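Local atomic coordinates of 2-methyl-3-hydroxypyridine-5-carboxylic acid oxygenase (Mesorhizobium loti, PDB entry 3ALJ), a protein that probably catalyses the FAD-dependent, ring-opening oxygenation of 2-methyl-3-hydroxypyridine-5-carboxylic acid, a step in the breakdown of vitamin B6. Residues G52-H57 against A296-A301; I180-P185 against K263-D268; R208-L213 against E243-M248. All blocks are in the same frame, centred on the assembly; numbering follows the deposited sequence. Where two conformers were deposited one is given.

Interaction 1. Residues G52-H57 against A296-A301. With FAD (flavin-adenine dinucleotide), chain B.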
loop_
_atom_site.group_PDB
_atom_site.type_symbol
_atom_site.label_atom_id
_atom_site.label_comp_id
_atom_site.label_asym_id
_atom_site.label_seq_id
_atom_site.Cartn_x
_atom_site.Cartn_y
_atom_site.Cartn_z
ATOM N N GLY A 52 -1.355 -1.889 -9.521
ATOM C CA GLY A 52 -0.104 -2.588 -9.080
ATOM C C GLY A 52 0.389 -2.126 -7.744
ATOM O O GLY A 52 -0.070 -1.038 -7.268
ATOM N N ILE A 53 1.371 -2.883 -7.151
ATOM C CA ILE A 53 1.883 -2.461 -5.885
ATOM C C ILE A 53 3.250 -3.075 -5.714
ATOM O O ILE A 53 3.506 -4.173 -6.169
ATOM C CB ILE A 53 0.915 -2.843 -4.722
ATOM C CG1 ILE A 53 1.327 -2.125 -3.399
ATOM C CG2 ILE A 53 0.779 -4.373 -4.502
ATOM C CD1 ILE A 53 0.203 -2.354 -2.345
ATOM N N TYR A 54 4.134 -2.291 -5.092
ATOM C CA TYR A 54 5.440 -2.804 -4.606
ATOM C C TYR A 54 5.398 -3.206 -3.142
ATOM O O TYR A 54 4.850 -2.426 -2.301
ATOM C CB TYR A 54 6.519 -1.717 -4.716
ATOM C CG TYR A 54 6.994 -1.395 -6.114
ATOM C CD1 TYR A 54 6.140 -1.054 -7.176
ATOM C CD2 TYR A 54 8.357 -1.380 -6.364
ATOM C CE1 TYR A 54 6.617 -0.785 -8.425
ATOM C CE2 TYR A 54 8.895 -1.026 -7.608
ATOM C CZ TYR A 54 8.005 -0.760 -8.658
ATOM O OH TYR A 54 8.475 -0.464 -9.903
ATOM N N LEU A 55 5.983 -4.334 -2.753
ATOM C CA LEU A 55 6.254 -4.664 -1.365
ATOM C C LEU A 55 7.735 -4.840 -1.213
ATOM O O LEU A 55 8.429 -5.100 -2.195
ATOM C CB LEU A 55 5.535 -5.957 -0.892
ATOM C CG LEU A 55 3.953 -5.865 -0.900
ATOM C CD1 LEU A 55 3.497 -7.175 -0.295
ATOM C CD2 LEU A 55 3.507 -4.640 -0.041
ATOM N N TRP A 56 8.194 -4.694 0.012
ATOM C CA TRP A 56 9.616 -4.869 0.342
ATOM C C TRP A 56 9.725 -5.900 1.431
ATOM O O TRP A 56 8.735 -6.417 1.950
ATOM C CB TRP A 56 10.223 -3.566 0.811
ATOM C CG TRP A 56 9.987 -2.398 -0.159
ATOM C CD1 TRP A 56 8.795 -1.719 -0.347
ATOM C CD2 TRP A 56 10.920 -1.804 -1.073
ATOM N NE1 TRP A 56 8.923 -0.747 -1.339
ATOM C CE2 TRP A 56 10.232 -0.787 -1.796
ATOM C CE3 TRP A 56 12.297 -2.012 -1.306
ATOM C CZ2 TRP A 56 10.877 0.015 -2.747
ATOM C CZ3 TRP A 56 12.929 -1.236 -2.264
ATOM C CH2 TRP A 56 12.270 -0.226 -2.956
ATOM N N HIS A 57 10.951 -6.197 1.865
ATOM C CA HIS A 57 11.194 -7.104 2.911
ATOM C C HIS A 57 10.261 -6.979 4.106
ATOM O O HIS A 57 9.769 -7.997 4.572
ATOM C CB HIS A 57 12.687 -6.830 3.395
ATOM C CG HIS A 57 13.052 -7.374 4.751
ATOM N ND1 HIS A 57 13.098 -6.538 5.849
ATOM C CD2 HIS A 57 13.342 -8.622 5.190
ATOM C CE1 HIS A 57 13.441 -7.260 6.923
ATOM N NE2 HIS A 57 13.595 -8.538 6.555
ATOM N N ALA A 296 6.137 7.846 -2.676
ATOM C CA ALA A 296 7.499 7.805 -3.243
ATOM C C ALA A 296 8.301 6.616 -2.802
ATOM O O ALA A 296 9.082 6.065 -3.608
ATOM C CB ALA A 296 8.275 9.149 -2.903
ATOM N N LEU A 297 8.240 6.240 -1.528
ATOM C CA LEU A 297 9.003 5.094 -1.043
ATOM C C LEU A 297 8.287 3.796 -1.072
ATOM O O LEU A 297 8.837 2.761 -0.619
ATOM C CB LEU A 297 9.582 5.375 0.377
ATOM C CG LEU A 297 10.543 6.542 0.482
ATOM C CD1 LEU A 297 10.845 6.679 2.066
ATOM C CD2 LEU A 297 11.784 6.240 -0.414
ATOM N N ALA A 298 7.048 3.802 -1.640
ATOM C CA ALA A 298 6.249 2.566 -1.799
ATOM C C ALA A 298 6.196 1.788 -0.487
ATOM O O ALA A 298 6.460 0.600 -0.396
ATOM C CB ALA A 298 6.835 1.680 -2.974
ATOM N N GLN A 299 5.747 2.517 0.553
ATOM C CA GLN A 299 5.581 2.013 1.899
ATOM C C GLN A 299 4.222 2.171 2.545
ATOM O O GLN A 299 4.016 1.899 3.752
ATOM C CB GLN A 299 6.672 2.612 2.843
ATOM C CG GLN A 299 8.049 1.875 2.617
ATOM C CD GLN A 299 8.021 0.437 3.138
ATOM O OE1 GLN A 299 7.192 0.065 3.962
ATOM N NE2 GLN A 299 8.903 -0.414 2.621
ATOM N N GLY A 300 3.250 2.758 1.832
ATOM C CA GLY A 300 1.984 2.949 2.505
ATOM C C GLY A 300 1.367 1.626 3.008
ATOM O O GLY A 300 0.880 1.545 4.170
ATOM N N ALA A 301 1.219 0.673 2.086
ATOM C CA ALA A 301 0.736 -0.626 2.468
ATOM C C ALA A 301 1.756 -1.398 3.304
ATOM O O ALA A 301 1.352 -2.118 4.232
ATOM C CB ALA A 301 0.339 -1.514 1.253
HETATM P PA FAD B . -7.470 0.679 1.912
HETATM O O1A FAD B . -6.584 -0.144 1.030
HETATM O O2A FAD B . -7.976 1.916 1.443
HETATM O O5B FAD B . -8.669 -0.275 2.328
HETATM C C5B FAD B . -9.763 0.213 3.174
HETATM C C4B FAD B . -10.869 -0.773 2.854
HETATM O O4B FAD B . -11.924 -0.329 3.774
HETATM C C3B FAD B . -11.462 -0.653 1.499
HETATM O O3B FAD B . -11.682 -1.951 0.910
HETATM C C2B FAD B . -12.769 0.187 1.737
HETATM O O2B FAD B . -13.812 -0.102 0.791
HETATM C C1B FAD B . -13.235 -0.288 3.074
HETATM N N9A FAD B . -13.928 0.696 3.842
HETATM C C8A FAD B . -13.818 2.069 3.824
HETATM N N7A FAD B . -14.591 2.636 4.762
HETATM C C5A FAD B . -15.236 1.590 5.405
HETATM C C6A FAD B . -16.082 1.548 6.510
HETATM N N6A FAD B . -16.497 2.708 7.121
HETATM N N1A FAD B . -16.494 0.339 6.901
HETATM C C2A FAD B . -16.135 -0.793 6.285
HETATM N N3A FAD B . -15.278 -0.830 5.224
HETATM C C4A FAD B . -14.823 0.391 4.829
HETATM N N1 FAD B . 1.808 1.147 -0.805
HETATM C C2 FAD B . 2.763 0.239 -0.888
HETATM O O2 FAD B . 3.107 -0.475 0.068
HETATM N N3 FAD B . 3.449 0.060 -2.089
HETATM C C4 FAD B . 3.124 0.793 -3.233
HETATM O O4 FAD B . 3.679 0.478 -4.351
HETATM C C4X FAD B . 2.132 1.749 -3.106
HETATM N N5 FAD B . 1.838 2.611 -4.218
HETATM C C5X FAD B . 0.894 3.610 -4.061
HETATM C C6 FAD B . 0.656 4.537 -5.090
HETATM C C7 FAD B . -0.325 5.487 -4.962
HETATM C C7M FAD B . -0.572 6.485 -6.129
HETATM C C8 FAD B . -1.046 5.595 -3.791
HETATM C C8M FAD B . -2.133 6.677 -3.593
HETATM C C9 FAD B . -0.816 4.683 -2.753
HETATM C C9A FAD B . 0.198 3.699 -2.862
HETATM N N10 FAD B . 0.490 2.761 -1.776
HETATM C C10 FAD B . 1.472 1.852 -1.907
HETATM C "C1'" FAD B . -0.282 2.903 -0.451
HETATM C "C2'" FAD B . -1.386 1.855 -0.405
HETATM O "O2'" FAD B . -2.238 2.013 -1.560
HETATM C "C3'" FAD B . -2.277 2.112 0.824
HETATM O "O3'" FAD B . -1.398 2.616 1.899
HETATM C "C4'" FAD B . -2.928 0.908 1.367
HETATM O "O4'" FAD B . -3.835 0.419 0.338
HETATM C "C5'" FAD B . -3.765 1.215 2.565
HETATM O "O5'" FAD B . -4.382 0.011 3.011
HETATM P P FAD B . -5.562 0.157 4.052
HETATM O O1P FAD B . -6.041 -1.213 4.279
HETATM O O2P FAD B . -5.180 1.003 5.226
HETATM O O3P FAD B . -6.681 1.029 3.277
#
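The flavin site is closed where Ile53 and Trp56 of strand 52-56 meet Ala301, in the first turn of helix 300-314, and Ala298, in the loop just before it, with the pyrimidine part of the isoalloxazine held between the two segments. Tyr54 recognises that ring through its backbone: its N donates to FAD O4 at 2.9 Å and its O accepts from FAD N3, also at 2.9 Å. From the other segment Ala301 N donates to FAD N1 at 3.0 Å along an almost straight line (176°); a helix N-terminus here would probably favour negative charge on the reduced flavin. Ile53 CG1, anti to the backbone N (chi1 -168°), comes within 3.3 Å of FAD N3 and carries CD1 on to Ala301 CB at 3.7 Å. Trp56 presents the edge of its indole to Ala298, whose CB lies in the ring plane, and NE1 makes a weak, bent bond to Ala298 O at 3.0 Å. With an alanine in place of Trp56, a gap would probably open beside Ala298 and its carbonyl would lose this donor. The plane of the Gln299 amide, whose OE1 is bonded to Asn58, is tilted 34° against the indole, and NE2 comes to 3.2 Å from Trp56 CD1.

Interaction 2. Residues I180-P185 against K263-D268. With FAD (flavin-adenine dinucleotide), chain B.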
loop_
_atom_site.group_PDB
_atom_site.type_symbol
_atom_site.label_atom_id
_atom_site.label_comp_id
_atom_site.label_asym_id
_atom_site.label_seq_id
_atom_site.Cartn_x
_atom_site.Cartn_y
_atom_site.Cartn_z
ATOM N N ILE A 180 -1.965 7.964 -13.196
ATOM C CA ILE A 180 -2.845 6.967 -13.866
ATOM C C ILE A 180 -2.134 5.649 -13.739
ATOM O O ILE A 180 -1.053 5.448 -14.346
ATOM C CB ILE A 180 -3.056 7.345 -15.350
ATOM C CG1 ILE A 180 -3.684 8.719 -15.427
ATOM C CG2 ILE A 180 -3.975 6.244 -15.953
ATOM C CD1 ILE A 180 -3.479 9.375 -16.883
ATOM N N ARG A 181 -2.683 4.665 -12.968
ATOM C CA ARG A 181 -2.041 3.360 -12.765
ATOM C C ARG A 181 -2.856 2.290 -13.503
ATOM O O ARG A 181 -4.080 2.235 -13.376
ATOM C CB ARG A 181 -2.036 3.085 -11.259
ATOM C CG ARG A 181 -1.112 3.953 -10.408
ATOM C CD ARG A 181 -1.269 3.636 -8.971
ATOM N NE ARG A 181 -2.526 4.207 -8.492
ATOM C CZ ARG A 181 -3.010 3.963 -7.288
ATOM N NH1 ARG A 181 -2.341 3.248 -6.408
ATOM N NH2 ARG A 181 -4.174 4.539 -6.958
ATOM N N LEU A 182 -2.142 1.481 -14.278
ATOM C CA LEU A 182 -2.827 0.513 -15.130
ATOM C C LEU A 182 -1.997 -0.768 -15.204
ATOM O O LEU A 182 -0.776 -0.795 -15.000
ATOM C CB LEU A 182 -2.905 1.013 -16.595
ATOM C CG LEU A 182 -3.366 2.431 -16.774
ATOM C CD1 LEU A 182 -3.222 3.032 -18.143
ATOM C CD2 LEU A 182 -4.842 2.474 -16.496
ATOM N N ILE A 183 -2.722 -1.889 -15.485
ATOM C CA ILE A 183 -2.146 -3.155 -15.892
ATOM C C ILE A 183 -2.385 -3.360 -17.341
ATOM O O ILE A 183 -3.570 -3.305 -17.812
ATOM C CB ILE A 183 -2.672 -4.335 -15.044
ATOM C CG1 ILE A 183 -2.560 -4.143 -13.513
ATOM C CG2 ILE A 183 -2.030 -5.640 -15.493
ATOM C CD1 ILE A 183 -1.059 -3.899 -13.010
ATOM N N VAL A 184 -1.302 -3.631 -18.064
ATOM C CA VAL A 184 -1.342 -3.994 -19.503
ATOM C C VAL A 184 -0.502 -5.247 -19.713
ATOM O O VAL A 184 0.279 -5.698 -18.876
ATOM C CB VAL A 184 -0.837 -2.854 -20.425
ATOM C CG1 VAL A 184 -1.760 -1.641 -20.217
ATOM C CG2 VAL A 184 0.618 -2.472 -20.053
ATOM N N PRO A 185 -0.651 -5.920 -20.856
ATOM C CA PRO A 185 0.254 -6.998 -21.208
ATOM C C PRO A 185 1.714 -6.543 -21.305
ATOM O O PRO A 185 1.963 -5.351 -21.616
ATOM C CB PRO A 185 -0.285 -7.467 -22.615
ATOM C CG PRO A 185 -1.617 -6.935 -22.695
ATOM C CD PRO A 185 -1.636 -5.628 -21.919
ATOM N N LYS A 263 -10.831 1.910 -20.610
ATOM C CA LYS A 263 -11.796 2.973 -20.389
ATOM C C LYS A 263 -12.067 3.123 -18.882
ATOM O O LYS A 263 -12.713 4.044 -18.497
ATOM C CB LYS A 263 -13.118 2.596 -21.082
ATOM C CG LYS A 263 -13.447 1.136 -20.905
ATOM C CD LYS A 263 -12.407 0.314 -21.636
ATOM C CE LYS A 263 -12.222 -1.093 -21.185
ATOM N NZ LYS A 263 -11.542 -1.301 -19.912
ATOM N N THR A 264 -11.569 2.193 -18.077
ATOM C CA THR A 264 -11.697 2.205 -16.609
ATOM C C THR A 264 -10.561 3.042 -15.933
ATOM O O THR A 264 -10.602 3.227 -14.713
ATOM C CB THR A 264 -11.504 0.736 -16.078
ATOM O OG1 THR A 264 -10.352 0.122 -16.751
ATOM C CG2 THR A 264 -12.738 -0.120 -16.376
ATOM N N ALA A 265 -9.547 3.489 -16.721
ATOM C CA ALA A 265 -8.459 4.316 -16.195
ATOM C C ALA A 265 -8.902 5.534 -15.421
ATOM O O ALA A 265 -9.789 6.265 -15.828
ATOM C CB ALA A 265 -7.563 4.784 -17.415
ATOM N N ARG A 266 -8.201 5.776 -14.292
ATOM C CA ARG A 266 -8.548 6.952 -13.510
ATOM C C ARG A 266 -7.235 7.770 -13.276
ATOM O O ARG A 266 -6.163 7.144 -13.106
ATOM C CB ARG A 266 -9.081 6.567 -12.136
ATOM C CG ARG A 266 -10.530 5.959 -12.223
ATOM C CD ARG A 266 -11.071 5.732 -10.700
ATOM N NE ARG A 266 -10.012 5.095 -9.918
ATOM C CZ ARG A 266 -9.662 3.802 -10.014
ATOM N NH1 ARG A 266 -10.429 2.980 -10.748
ATOM N NH2 ARG A 266 -8.585 3.329 -9.355
ATOM N N TYR A 267 -7.420 9.068 -13.121
ATOM C CA TYR A 267 -6.342 9.961 -12.603
ATOM C C TYR A 267 -6.542 10.083 -11.096
ATOM O O TYR A 267 -7.362 10.996 -10.662
ATOM C CB TYR A 267 -6.391 11.298 -13.346
ATOM C CG TYR A 267 -5.263 12.245 -13.012
ATOM C CD1 TYR A 267 -5.429 13.267 -12.060
ATOM C CD2 TYR A 267 -4.046 12.131 -13.644
ATOM C CE1 TYR A 267 -4.411 14.120 -11.716
ATOM C CE2 TYR A 267 -2.994 12.971 -13.346
ATOM C CZ TYR A 267 -3.167 14.010 -12.416
ATOM O OH TYR A 267 -2.173 14.902 -12.083
ATOM N N ASP A 268 -5.908 9.250 -10.320
ATOM C CA ASP A 268 -6.114 9.160 -8.827
ATOM C C ASP A 268 -5.137 10.135 -8.160
ATOM O O ASP A 268 -4.040 10.325 -8.599
ATOM C CB ASP A 268 -5.840 7.765 -8.276
ATOM C CG ASP A 268 -6.867 6.733 -8.750
ATOM O OD1 ASP A 268 -8.055 7.115 -8.786
ATOM O OD2 ASP A 268 -6.379 5.605 -8.982
HETATM P PA FAD B . -7.470 0.679 1.912
HETATM O O1A FAD B . -6.584 -0.144 1.030
HETATM O O2A FAD B . -7.976 1.916 1.443
HETATM O O5B FAD B . -8.669 -0.275 2.328
HETATM C C5B FAD B . -9.763 0.213 3.174
HETATM C C4B FAD B . -10.869 -0.773 2.854
HETATM O O4B FAD B . -11.924 -0.329 3.774
HETATM C C3B FAD B . -11.462 -0.653 1.499
HETATM O O3B FAD B . -11.682 -1.951 0.910
HETATM C C2B FAD B . -12.769 0.187 1.737
HETATM O O2B FAD B . -13.812 -0.102 0.791
HETATM C C1B FAD B . -13.235 -0.288 3.074
HETATM N N9A FAD B . -13.928 0.696 3.842
HETATM C C8A FAD B . -13.818 2.069 3.824
HETATM N N7A FAD B . -14.591 2.636 4.762
HETATM C C5A FAD B . -15.236 1.590 5.405
HETATM C C6A FAD B . -16.082 1.548 6.510
HETATM N N6A FAD B . -16.497 2.708 7.121
HETATM N N1A FAD B . -16.494 0.339 6.901
HETATM C C2A FAD B . -16.135 -0.793 6.285
HETATM N N3A FAD B . -15.278 -0.830 5.224
HETATM C C4A FAD B . -14.823 0.391 4.829
HETATM N N1 FAD B . 1.808 1.147 -0.805
HETATM C C2 FAD B . 2.763 0.239 -0.888
HETATM O O2 FAD B . 3.107 -0.475 0.068
HETATM N N3 FAD B . 3.449 0.060 -2.089
HETATM C C4 FAD B . 3.124 0.793 -3.233
HETATM O O4 FAD B . 3.679 0.478 -4.351
HETATM C C4X FAD B . 2.132 1.749 -3.106
HETATM N N5 FAD B . 1.838 2.611 -4.218
HETATM C C5X FAD B . 0.894 3.610 -4.061
HETATM C C6 FAD B . 0.656 4.537 -5.090
HETATM C C7 FAD B . -0.325 5.487 -4.962
HETATM C C7M FAD B . -0.572 6.485 -6.129
HETATM C C8 FAD B . -1.046 5.595 -3.791
HETATM C C8M FAD B . -2.133 6.677 -3.593
HETATM C C9 FAD B . -0.816 4.683 -2.753
HETATM C C9A FAD B . 0.198 3.699 -2.862
HETATM N N10 FAD B . 0.490 2.761 -1.776
HETATM C C10 FAD B . 1.472 1.852 -1.907
HETATM C "C1'" FAD B . -0.282 2.903 -0.451
HETATM C "C2'" FAD B . -1.386 1.855 -0.405
HETATM O "O2'" FAD B . -2.238 2.013 -1.560
HETATM C "C3'" FAD B . -2.277 2.112 0.824
HETATM O "O3'" FAD B . -1.398 2.616 1.899
HETATM C "C4'" FAD B . -2.928 0.908 1.367
HETATM O "O4'" FAD B . -3.835 0.419 0.338
HETATM C "C5'" FAD B . -3.765 1.215 2.565
HETATM O "O5'" FAD B . -4.382 0.011 3.011
HETATM P P FAD B . -5.562 0.157 4.052
HETATM O O1P FAD B . -6.041 -1.213 4.279
HETATM O O2P FAD B . -5.180 1.003 5.226
HETATM O O3P FAD B . -6.681 1.029 3.277
HETATM O O HOH W 1 -4.062 5.815 -10.514
HETATM O O HOH W 2 -6.173 4.046 -12.981
#
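Arg181 and Asp268 join the two segments by a salt bridge, Arg181 NH2 to Asp268 OD2 at 3.2 Å with an N-H...O angle of 152°. The guanidinium and carboxylate planes stand 89° apart, and NH2 reaches the oxygen from above the carboxylate plane. The syn lone pairs of that carboxylate serve Arg266 instead, which grips it side-on: NE to Asp268 OD1 at 3.0 Å, and its NH2 to Asp268 OD2. Water 1 gives Asp268 OD2 a third bond (2.8 Å) and accepts from Arg181 NE at 3.0 Å, with a weaker bond from Arg181 N. The aspartate is thus shared by two arginines, and its negative charge would probably balance part of theirs. Backbone polar groups are bridged too, since water 2 donates to Arg181 O at 2.8 Å and accepts from Arg266 N at 3.0 Å. Arg266 O takes a CA-H...O contact from Ile180 CA at 3.4 Å. Apolar links run beside this: Ile180 CG1 meets the edge of the Tyr267 ring, whose OH is bonded to Ala228 O, while Leu182 CD2 touches Ala265 CB. A bend at chi3 (-75°) turns the Arg181 guanidinium so that FAD C7M sits over the centre of one face, 3.6 Å above its plane. This salt-bridge network therefore sits at the dimethylbenzene end of the flavin, where the outermost strand 267-275 of the seven-stranded mixed sheet begins beside strand 170-185.

Interaction 3. Residues R208-L213 against E243-M248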
loop_
_atom_site.group_PDB
_atom_site.type_symbol
_atom_site.label_atom_id
_atom_site.label_comp_id
_atom_site.label_asym_id
_atom_site.label_seq_id
_atom_site.Cartn_x
_atom_site.Cartn_y
_atom_site.Cartn_z
ATOM N N ARG A 208 8.252 18.334 -21.632
ATOM C CA ARG A 208 7.212 18.584 -20.640
ATOM C C ARG A 208 7.408 17.628 -19.495
ATOM O O ARG A 208 8.265 16.755 -19.525
ATOM C CB ARG A 208 5.801 18.293 -21.186
ATOM C CG ARG A 208 5.532 18.958 -22.543
ATOM C CD ARG A 208 4.289 18.436 -23.206
ATOM N NE ARG A 208 4.368 17.011 -23.501
ATOM C CZ ARG A 208 4.599 16.497 -24.689
ATOM N NH1 ARG A 208 4.860 17.385 -25.665
ATOM N NH2 ARG A 208 4.590 15.173 -24.900
ATOM N N VAL A 209 6.641 17.870 -18.407
ATOM C CA VAL A 209 6.812 17.124 -17.147
ATOM C C VAL A 209 5.950 15.895 -17.346
ATOM O O VAL A 209 4.677 15.946 -17.216
ATOM C CB VAL A 209 6.380 17.993 -15.957
ATOM C CG1 VAL A 209 6.531 17.250 -14.725
ATOM C CG2 VAL A 209 7.324 19.277 -15.919
ATOM N N GLN A 210 6.587 14.751 -17.555
ATOM C CA GLN A 210 5.891 13.489 -17.738
ATOM C C GLN A 210 6.829 12.411 -17.235
ATOM O O GLN A 210 8.014 12.396 -17.623
ATOM C CB GLN A 210 5.458 13.106 -19.194
ATOM C CG GLN A 210 4.296 14.006 -19.679
ATOM C CD GLN A 210 3.906 13.656 -21.117
ATOM O OE1 GLN A 210 3.767 14.597 -21.875
ATOM N NE2 GLN A 210 3.636 12.459 -21.489
ATOM N N ARG A 211 6.283 11.450 -16.518
ATOM C CA ARG A 211 7.065 10.327 -15.974
ATOM C C ARG A 211 6.269 9.087 -16.159
ATOM O O ARG A 211 5.029 9.080 -15.932
ATOM C CB ARG A 211 7.287 10.667 -14.487
ATOM C CG ARG A 211 7.871 9.492 -13.627
ATOM C CD ARG A 211 7.773 9.947 -12.175
ATOM N NE ARG A 211 8.312 8.932 -11.255
ATOM C CZ ARG A 211 8.123 8.954 -9.936
ATOM N NH1 ARG A 211 8.684 8.003 -9.146
ATOM N NH2 ARG A 211 7.351 9.923 -9.356
ATOM N N ILE A 212 6.937 7.978 -16.432
ATOM C CA ILE A 212 6.293 6.633 -16.335
ATOM C C ILE A 212 7.162 5.796 -15.377
ATOM O O ILE A 212 8.378 5.634 -15.592
ATOM C CB ILE A 212 6.226 5.887 -17.683
ATOM C CG1 ILE A 212 5.240 6.686 -18.548
ATOM C CG2 ILE A 212 5.797 4.417 -17.519
ATOM C CD1 ILE A 212 4.870 5.987 -19.973
ATOM N N LEU A 213 6.529 5.181 -14.350
ATOM C CA LEU A 213 7.198 4.097 -13.592
ATOM C C LEU A 213 6.728 2.811 -14.273
ATOM O O LEU A 213 5.532 2.461 -14.321
ATOM C CB LEU A 213 6.736 4.163 -12.128
ATOM C CG LEU A 213 7.378 3.030 -11.308
ATOM C CD1 LEU A 213 8.899 3.312 -11.201
ATOM C CD2 LEU A 213 6.817 2.986 -9.847
ATOM N N GLU A 243 -1.120 9.818 -27.918
ATOM C CA GLU A 243 -0.007 10.531 -28.545
ATOM C C GLU A 243 0.928 11.238 -27.603
ATOM O O GLU A 243 2.164 11.246 -27.840
ATOM C CB GLU A 243 -0.549 11.517 -29.614
ATOM C CG GLU A 243 0.550 12.320 -30.402
ATOM C CD GLU A 243 -0.020 13.492 -31.211
ATOM O OE1 GLU A 243 -0.943 14.251 -30.771
ATOM O OE2 GLU A 243 0.505 13.682 -32.331
ATOM N N VAL A 244 0.430 11.835 -26.531
ATOM C CA VAL A 244 1.305 12.604 -25.670
ATOM C C VAL A 244 2.218 11.661 -24.884
ATOM O O VAL A 244 3.338 12.054 -24.556
ATOM C CB VAL A 244 0.521 13.553 -24.723
ATOM C CG1 VAL A 244 -0.067 12.923 -23.445
ATOM C CG2 VAL A 244 1.256 14.761 -24.406
ATOM N N TRP A 245 1.761 10.436 -24.655
ATOM C CA TRP A 245 2.583 9.438 -23.922
ATOM C C TRP A 245 3.551 8.766 -24.879
ATOM O O TRP A 245 4.763 8.609 -24.581
ATOM C CB TRP A 245 1.721 8.413 -23.167
ATOM C CG TRP A 245 1.051 9.078 -21.927
ATOM C CD1 TRP A 245 -0.203 9.549 -21.814
ATOM C CD2 TRP A 245 1.736 9.547 -20.764
ATOM N NE1 TRP A 245 -0.416 10.183 -20.615
ATOM C CE2 TRP A 245 0.807 10.249 -19.970
ATOM C CE3 TRP A 245 3.042 9.401 -20.276
ATOM C CZ2 TRP A 245 1.149 10.775 -18.750
ATOM C CZ3 TRP A 245 3.369 9.921 -19.058
ATOM C CH2 TRP A 245 2.470 10.613 -18.306
ATOM N N VAL A 246 3.087 8.391 -26.089
ATOM C CA VAL A 246 4.031 7.810 -27.058
ATOM C C VAL A 246 5.115 8.832 -27.469
ATOM O O VAL A 246 6.336 8.431 -27.642
ATOM C CB VAL A 246 3.249 7.261 -28.275
ATOM C CG1 VAL A 246 4.258 6.830 -29.445
ATOM C CG2 VAL A 246 2.392 6.078 -27.854
ATOM N N GLU A 247 4.782 10.125 -27.566
ATOM C CA GLU A 247 5.804 11.118 -27.964
ATOM C C GLU A 247 6.995 11.087 -26.995
ATOM O O GLU A 247 8.147 11.193 -27.454
ATOM C CB GLU A 247 5.217 12.521 -28.031
ATOM C CG GLU A 247 6.319 13.555 -28.308
ATOM C CD GLU A 247 5.788 14.997 -28.424
ATOM O OE1 GLU A 247 4.851 15.399 -27.636
ATOM O OE2 GLU A 247 6.331 15.704 -29.323
ATOM N N MET A 248 6.731 10.990 -25.679
ATOM C CA MET A 248 7.853 11.089 -24.735
ATOM C C MET A 248 8.327 9.733 -24.270
ATOM O O MET A 248 9.408 9.703 -23.760
ATOM C CB MET A 248 7.529 12.099 -23.558
ATOM C CG MET A 248 7.876 13.783 -23.934
ATOM S SD MET A 248 7.227 14.591 -22.587
ATOM C CE MET A 248 8.685 14.248 -21.558
#
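Arg208 and Glu247 form the charged part of the contact: Arg208 NH1 and NH2 both point end-on at Glu247 OE1, each at 2.8 Å and from the same face of the carboxylate. Both bonds are bent, near 140°, as one acceptor shared by two nitrogens requires. Arg208 was deposited in two conformers, and this grip describes one of them. Val244 CG2 lies over one face of that guanidinium, 3.4 Å from Arg208 NH2. Beside the arginine, the Gln210 amide is engaged at both ends. Its NE2 donates to Val244 O at 3.1 Å, within the amide plane but from above the carbonyl plane, and the same nitrogen stands over the Trp245 ring near its rim, 3.3 Å above the plane, with amide and ring planes 74° apart. The Gln210 side chain, extended beyond CG (chi2 178°), carries the amide this far across to the helix. Gln210 OE1 in turn positions the arginine, accepting from Arg208 NE at 3.0 Å, almost along the C=O axis, and from Arg208 NH2, with both donors using the guanidinium plane. Met248 fills in alongside, SD 3.5 Å from Gln210 OE1 and CE near Arg208 O. Ile212 CG1 extends the apolar side to Trp245 CZ3 at 3.8 Å. Farther out, Leu256 of helix 253-260 touches both Ile212 and Trp245, and Phe249 packs on Gln210 and Ile212. Altogether this is helix-on-sheet packing: helix 242-248 lies against strand 211-216 and the loop leading into it, in the seven-stranded mixed sheet of an alpha/beta flavoprotein.

Interaction 1 is fully buried near the centre of the chain; interaction 2 is partly buried, its centre about 17 Å from the centre of the chain, and interaction 3 is a mostly buried contact with a charged rim, its centre about 25 Å from that point. Interactions 1 and 2 touch opposite ends of the flavin ring system, the first mainly through backbone bonds, the second through a guanidinium face. Interactions 2 and 3 reach the same mixed sheet; their centres lie about 15 Å apart and their nearest atoms about 5 Å, so the two do not touch. Both use arginine-carboxylate pairs, but water completes the bonding in interaction 2, whereas a glutamine amide does so in interaction 3. Interaction 1 packs against both others, through Gly52 on Ile183 and Tyr54 on Leu213.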